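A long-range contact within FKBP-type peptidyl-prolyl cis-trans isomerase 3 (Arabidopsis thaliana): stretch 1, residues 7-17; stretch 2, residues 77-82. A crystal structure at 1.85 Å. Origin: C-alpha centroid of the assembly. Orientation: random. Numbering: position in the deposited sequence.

Stretch 1 (7-17) FSVSPSGLAFC
Stretch 2 77-82: SDGIPP

Stretch 1 is a hairpin. Strand 8-9 runs out, a type I beta turn spans Ser10 to Gly13, and strand 15-17 returns. Ser8 and Phe16 pair through both backbone bonds: Ser8 N to Phe16 O is 2.8 Å and Phe16 N to Ser8 O is 3.0 Å. Nearer the turn, Ser10 N donates to Leu14 O at 3.1 Å. Gly13 N closes the turn on Ser10 O at 3.0 Å. Gly13 has phi/psi 102/-23, where a CB would be jammed against the carbonyl O of Ser12.

Stretch 2 has no regular helix or strand. It folds as a type II beta turn from Ser77 to Ile80. Ile80 N donates to Ser77 O, and Ser77 N to Ile80 O, both at 2.8 Å. Asp78 sits at -60/125 and Gly79 at 79/1. The two stretches come closest in backbone register at Ser10 and Gly79, whose CA atoms are 4.7 Å apart. Together they bury 345 Å². No direct hydrogen bond joins them.

Ile80 covers the most surface, 81 Å². Its CA-to-CB bond points sideways, but chi1 -63° (m) and chi2 -176° (t) bring the end of the chain nearer to the hairpin. There CD1 meets Leu14 CD2 at 3.3 Å, a tight apolar contact. Leu14 is t,p and its CA-to-CB bond points toward stretch 2. Ile80 CG1 also lies 3.6 Å from Ser10 CB and 4.3 Å from Phe16 CD1. The aliphatic chain thus touches three residues of the hairpin.

Phe16 comes next, with 65 Å² covered. Its CA-to-CB bond points toward stretch 2, with chi1 79° (p) and chi2 -74°. The ring meets its neighbours obliquely. CZ is 3.4 Å from Pro81 CD, and CE1 is 3.8 Å from Gly79 O. The proline contact is apolar and extends the hydrophobic patch begun by Ile80.

Ser10 covers less area but ties the polar part together. Its chi1 is 75° (p), and its CB packs 3.4 Å from Asp78 O. Its OG donates to Leu14 O at 2.7 Å, so the hydroxyl is held within the hairpin. Ser12, also p at 71°, donates from OG to Ser10 OG at 3.2 Å. Beside Ser10, Pro11 CD lies 3.4 Å from Asp78 O.

Gly79 leaves room for this approach. An ideal CB there would sit 2.8 Å from Pro11 CD, a clash, and 3.2 Å from Ser10 CB. It would also jam against the carbonyl O of Asp78.

Two waters supply the polar links across the contact. Water 1 donates to Gly79 O at 2.6 Å and hydrogen bonds to Ser8 OG at 2.6 Å; Ser8 has chi1 167° (t). Water 2 donates to both Asp78 O at 2.7 Å and Ser10 OG at 3.0 Å. Backbone carbonyls of the stretch 2 turn are thus bridged to serine hydroxyls of the hairpin.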

# COMPACT_ATOMS: atom_id res chain seq x y z
N PHE A 7 -11.88 1.45 -9.16
CA PHE A 7 -10.55 2.04 -9.11
C PHE A 7 -10.39 3.23 -10.04
O PHE A 7 -11.01 3.30 -11.11
CB PHE A 7 -9.48 1.02 -9.48
CG PHE A 7 -9.23 -0.02 -8.42
CD1 PHE A 7 -9.58 -1.35 -8.64
CD2 PHE A 7 -8.60 0.32 -7.22
CE1 PHE A 7 -9.31 -2.33 -7.67
CE2 PHE A 7 -8.33 -0.65 -6.26
CZ PHE A 7 -8.69 -1.98 -6.49
N SER A 8 -9.55 4.16 -9.62
CA SER A 8 -9.18 5.31 -10.42
C SER A 8 -7.77 4.85 -10.77
O SER A 8 -6.98 4.56 -9.87
CB SER A 8 -9.12 6.59 -9.58
OG SER A 8 -8.48 7.63 -10.30
N VAL A 9 -7.45 4.77 -12.05
CA VAL A 9 -6.13 4.30 -12.48
C VAL A 9 -5.27 5.48 -12.90
O VAL A 9 -5.63 6.22 -13.82
CB VAL A 9 -6.27 3.30 -13.66
CG1 VAL A 9 -4.92 2.66 -14.00
CG2 VAL A 9 -7.29 2.26 -13.32
N SER A 10 -4.14 5.67 -12.22
CA SER A 10 -3.21 6.76 -12.51
C SER A 10 -2.34 6.40 -13.71
O SER A 10 -2.33 5.25 -14.14
CB SER A 10 -2.32 7.03 -11.30
OG SER A 10 -1.33 6.02 -11.17
N PRO A 11 -1.60 7.38 -14.25
CA PRO A 11 -0.72 7.18 -15.40
C PRO A 11 0.26 6.01 -15.26
O PRO A 11 0.62 5.39 -16.25
CB PRO A 11 0.03 8.51 -15.48
CG PRO A 11 -1.00 9.50 -15.05
CD PRO A 11 -1.62 8.79 -13.84
N SER A 12 0.67 5.73 -14.03
CA SER A 12 1.64 4.66 -13.77
C SER A 12 1.04 3.27 -13.61
O SER A 12 1.78 2.29 -13.55
CB SER A 12 2.43 4.99 -12.51
OG SER A 12 1.60 4.86 -11.37
N GLY A 13 -0.28 3.18 -13.55
CA GLY A 13 -0.92 1.90 -13.35
C GLY A 13 -1.36 1.73 -11.90
O GLY A 13 -2.24 0.94 -11.59
N LEU A 14 -0.73 2.47 -11.00
CA LEU A 14 -1.10 2.41 -9.59
C LEU A 14 -2.53 2.93 -9.52
O LEU A 14 -2.80 4.06 -9.93
CB LEU A 14 -0.17 3.31 -8.75
CG LEU A 14 -0.33 3.30 -7.23
CD1 LEU A 14 -0.08 1.89 -6.68
CD2 LEU A 14 0.65 4.29 -6.62
N ALA A 15 -3.44 2.12 -8.99
CA ALA A 15 -4.83 2.53 -8.90
C ALA A 15 -5.32 2.54 -7.46
O ALA A 15 -4.78 1.84 -6.60
CB ALA A 15 -5.70 1.62 -9.73
N PHE A 16 -6.34 3.34 -7.20
CA PHE A 16 -6.86 3.45 -5.85
C PHE A 16 -8.34 3.77 -5.83
O PHE A 16 -8.93 4.15 -6.85
CB PHE A 16 -6.15 4.58 -5.11
CG PHE A 16 -6.68 5.95 -5.48
CD1 PHE A 16 -6.37 6.52 -6.71
CD2 PHE A 16 -7.54 6.63 -4.62
CE1 PHE A 16 -6.92 7.76 -7.09
CE2 PHE A 16 -8.10 7.86 -5.00
CZ PHE A 16 -7.79 8.42 -6.23
N CYS A 17 -8.93 3.60 -4.66
CA CYS A 17 -10.32 3.96 -4.41
C CYS A 17 -10.35 4.28 -2.92
O CYS A 17 -9.84 3.50 -2.11
CB CYS A 17 -11.29 2.81 -4.73
SG CYS A 17 -11.04 1.28 -3.77
N SER A 77 0.75 10.93 -5.99
CA SER A 77 1.61 10.96 -7.17
C SER A 77 0.72 11.55 -8.28
O SER A 77 -0.39 11.99 -8.01
CB SER A 77 2.02 9.53 -7.54
OG SER A 77 3.02 9.49 -8.54
N ASP A 78 1.21 11.59 -9.52
CA ASP A 78 0.39 12.09 -10.61
C ASP A 78 -0.87 11.24 -10.70
O ASP A 78 -0.79 10.01 -10.81
CB ASP A 78 1.15 12.03 -11.93
CG ASP A 78 1.98 13.26 -12.20
OD1 ASP A 78 2.09 14.12 -11.30
OD2 ASP A 78 2.54 13.37 -13.31
N GLY A 79 -2.03 11.87 -10.64
CA GLY A 79 -3.27 11.12 -10.72
C GLY A 79 -3.65 10.45 -9.41
O GLY A 79 -4.66 9.75 -9.34
N ILE A 80 -2.85 10.64 -8.37
CA ILE A 80 -3.16 10.05 -7.08
C ILE A 80 -3.09 11.05 -5.94
O ILE A 80 -2.01 11.50 -5.57
CB ILE A 80 -2.21 8.87 -6.75
CG1 ILE A 80 -2.40 7.75 -7.77
CG2 ILE A 80 -2.50 8.35 -5.33
CD1 ILE A 80 -1.59 6.51 -7.49
N PRO A 81 -4.25 11.43 -5.38
CA PRO A 81 -4.23 12.38 -4.27
C PRO A 81 -3.77 11.66 -3.02
O PRO A 81 -3.90 10.44 -2.91
CB PRO A 81 -5.69 12.82 -4.17
CG PRO A 81 -6.42 11.57 -4.53
CD PRO A 81 -5.63 11.03 -5.71
N PRO A 82 -3.27 12.40 -2.03
CA PRO A 82 -2.79 11.82 -0.78
C PRO A 82 -3.91 11.28 0.08
O PRO A 82 -5.06 11.72 -0.02
CB PRO A 82 -2.13 13.01 -0.06
CG PRO A 82 -2.05 14.10 -1.11
CD PRO A 82 -3.21 13.87 -2.00
O HOH W 1 -5.95 8.16 -10.87
O HOH W 2 0.94 8.01 -11.35